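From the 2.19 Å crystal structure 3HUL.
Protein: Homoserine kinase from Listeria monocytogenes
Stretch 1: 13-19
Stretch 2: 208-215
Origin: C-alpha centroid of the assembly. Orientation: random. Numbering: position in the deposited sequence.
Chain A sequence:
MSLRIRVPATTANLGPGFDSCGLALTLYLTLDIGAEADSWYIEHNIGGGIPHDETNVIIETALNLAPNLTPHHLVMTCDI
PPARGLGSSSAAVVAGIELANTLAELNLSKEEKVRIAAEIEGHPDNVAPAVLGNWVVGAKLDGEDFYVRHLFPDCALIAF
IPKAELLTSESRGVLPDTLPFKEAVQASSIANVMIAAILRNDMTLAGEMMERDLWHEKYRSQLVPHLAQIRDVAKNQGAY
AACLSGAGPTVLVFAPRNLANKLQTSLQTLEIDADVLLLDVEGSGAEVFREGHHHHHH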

# COMPACT_ATOMS: atom_id res chain seq x y z
N ASN A 13 -7.53 20.59 -3.80
CA ASN A 13 -6.36 21.31 -4.30
C ASN A 13 -5.23 21.13 -3.29
O ASN A 13 -4.50 22.08 -3.00
CB ASN A 13 -6.73 22.80 -4.56
CG ASN A 13 -5.60 23.58 -5.24
OD1 ASN A 13 -5.47 24.81 -5.06
ND2 ASN A 13 -4.78 22.89 -6.02
N LEU A 14 -5.12 19.92 -2.76
CA LEU A 14 -4.08 19.54 -1.80
C LEU A 14 -2.72 19.66 -2.46
O LEU A 14 -2.40 18.92 -3.39
CB LEU A 14 -4.27 18.10 -1.31
CG LEU A 14 -4.93 17.73 0.03
CD1 LEU A 14 -4.47 16.31 0.41
CD2 LEU A 14 -4.59 18.70 1.16
N GLY A 15 -1.91 20.60 -1.97
CA GLY A 15 -0.64 20.93 -2.59
C GLY A 15 -0.78 21.31 -4.06
O GLY A 15 -1.73 21.99 -4.45
N PRO A 16 0.16 20.83 -4.90
CA PRO A 16 0.00 21.07 -6.31
C PRO A 16 -0.93 20.05 -6.95
O PRO A 16 -0.98 19.98 -8.17
CB PRO A 16 1.44 20.95 -6.85
CG PRO A 16 2.31 20.70 -5.64
CD PRO A 16 1.39 20.07 -4.66
N GLY A 17 -1.70 19.31 -6.15
CA GLY A 17 -2.75 18.43 -6.69
C GLY A 17 -3.99 19.19 -7.19
O GLY A 17 -5.13 18.84 -6.87
N PHE A 18 -3.74 20.22 -8.00
CA PHE A 18 -4.78 21.10 -8.51
C PHE A 18 -5.85 20.36 -9.29
O PHE A 18 -5.54 19.60 -10.22
CB PHE A 18 -4.18 22.24 -9.34
CG PHE A 18 -5.15 23.36 -9.61
CD1 PHE A 18 -5.40 24.34 -8.63
CD2 PHE A 18 -5.84 23.42 -10.81
CE1 PHE A 18 -6.32 25.38 -8.87
CE2 PHE A 18 -6.77 24.44 -11.06
CZ PHE A 18 -7.00 25.43 -10.09
N ASP A 19 -7.12 20.56 -8.91
CA ASP A 19 -8.24 19.83 -9.52
C ASP A 19 -8.05 18.29 -9.48
O ASP A 19 -8.57 17.55 -10.34
CB ASP A 19 -8.52 20.31 -10.96
CG ASP A 19 -9.27 21.64 -11.02
OD1 ASP A 19 -9.62 22.22 -9.96
OD2 ASP A 19 -9.52 22.11 -12.16
N GLU A 208 5.96 19.26 3.18
CA GLU A 208 6.88 20.09 2.42
C GLU A 208 6.45 20.30 0.96
O GLU A 208 6.53 21.42 0.42
CB GLU A 208 8.26 19.44 2.49
CG GLU A 208 9.43 20.30 2.01
CD GLU A 208 10.77 19.78 2.54
OE1 GLU A 208 10.79 18.72 3.23
OE2 GLU A 208 11.81 20.44 2.26
N MET A 209 6.01 19.22 0.30
CA MET A 209 5.52 19.34 -1.08
C MET A 209 4.17 20.09 -1.09
O MET A 209 3.92 20.92 -1.94
CB MET A 209 5.37 17.95 -1.75
CG MET A 209 6.70 17.12 -1.85
SD MET A 209 8.02 17.85 -2.88
CE MET A 209 9.00 18.71 -1.68
N MET A 210 3.33 19.77 -0.13
CA MET A 210 2.01 20.32 -0.05
C MET A 210 2.02 21.87 0.06
O MET A 210 1.10 22.52 -0.42
CB MET A 210 1.29 19.68 1.14
CG MET A 210 -0.19 19.93 1.23
SD MET A 210 -0.89 19.27 2.79
CE MET A 210 -0.07 17.71 2.92
N GLU A 211 3.07 22.44 0.64
CA GLU A 211 3.19 23.91 0.83
C GLU A 211 3.60 24.70 -0.42
O GLU A 211 3.46 25.91 -0.44
CB GLU A 211 4.12 24.25 2.00
CG GLU A 211 3.50 23.92 3.35
CD GLU A 211 4.27 24.46 4.55
OE1 GLU A 211 5.52 24.55 4.52
OE2 GLU A 211 3.60 24.77 5.54
N ARG A 212 4.11 24.02 -1.45
CA ARG A 212 4.44 24.71 -2.70
C ARG A 212 3.20 24.89 -3.61
O ARG A 212 2.37 23.99 -3.75
CB ARG A 212 5.58 23.97 -3.41
CG ARG A 212 6.68 23.56 -2.44
CD ARG A 212 8.06 23.86 -2.95
NE ARG A 212 9.08 23.41 -1.99
CZ ARG A 212 10.37 23.73 -2.04
NH1 ARG A 212 10.84 24.52 -3.01
NH2 ARG A 212 11.20 23.27 -1.11
N ASP A 213 3.05 26.08 -4.20
CA ASP A 213 1.82 26.36 -4.97
C ASP A 213 1.91 25.90 -6.43
O ASP A 213 1.26 24.91 -6.81
CB ASP A 213 1.39 27.84 -4.84
CG ASP A 213 2.47 28.83 -5.29
OD1 ASP A 213 3.47 28.41 -5.94
OD2 ASP A 213 2.31 30.05 -5.01
N LEU A 214 2.69 26.65 -7.21
CA LEU A 214 3.17 26.36 -8.58
C LEU A 214 2.20 26.50 -9.75
O LEU A 214 2.65 26.59 -10.90
CB LEU A 214 3.90 25.01 -8.63
CG LEU A 214 5.11 24.80 -7.72
CD1 LEU A 214 5.45 23.32 -7.69
CD2 LEU A 214 6.32 25.64 -8.15
N TRP A 215 0.90 26.54 -9.47
CA TRP A 215 -0.10 26.42 -10.54
C TRP A 215 -0.71 27.72 -11.12
O TRP A 215 -0.55 28.81 -10.57
CB TRP A 215 -1.21 25.45 -10.11
CG TRP A 215 -0.80 24.01 -10.20
CD1 TRP A 215 -0.62 23.15 -9.17
CD2 TRP A 215 -0.51 23.27 -11.40
NE1 TRP A 215 -0.26 21.92 -9.64
CE2 TRP A 215 -0.18 21.96 -11.00
CE3 TRP A 215 -0.49 23.60 -12.77
CZ2 TRP A 215 0.17 20.97 -11.91
CZ3 TRP A 215 -0.15 22.60 -13.68
CH2 TRP A 215 0.18 21.31 -13.24

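The first rule of this contact is that a tight turn can be pressed against the backbone around Met210 if glycine sits where the two backbones come nearest, CA to CA. Leu14 to Gly17 form a type II' beta turn, closed by a hydrogen bond from Gly17 N to Leu14 O at 2.9 Å, and Gly15 lies so near the other stretch that its CA is 3.7 Å from Met210 CA. A CB here would point toward that stretch and fall 3.0 Å from Met210 CA, a clash, and 2.5 Å from Pro16 CD within its own turn. The positive phi of 56° favours glycine independently. With no side chain in the way, Gly15 CA meets Met210 O at 3.2 Å in a CA-H...O contact.

Pro16 is the main bump of the turn, with the largest covered area in the contact. Its ring sits in a hollow lined by backbone carbonyls: CD is 3.8 Å from Met209 O, CG is 3.8 Å from Arg212 O, and CB is 4.0 Å from Asp213 O. Met209 O also accepts a hydrogen bond from Arg212 N at 3.1 Å, within its own stretch.

Trp215 closes the far part of the contact. Its NE1 donates to Pro16 O at a short 2.5 Å, with a bent N-H...O angle of 137°; the acceptor lies at the indole edge, near the ring plane, leaving a face free for packing. Phe18 CB uses that face, 3.9 Å from the centroid of the five-membered ring of Trp215 and 19° off its normal. The end of the Phe18 side chain leads away from the other stretch; its ring and the five-membered ring of Trp215 form an oblique pair, with planes at 34°.

Beside Gly15, Leu14 CD2 approaches Met210 SD at 4.1 Å, adding a looser apolar contact.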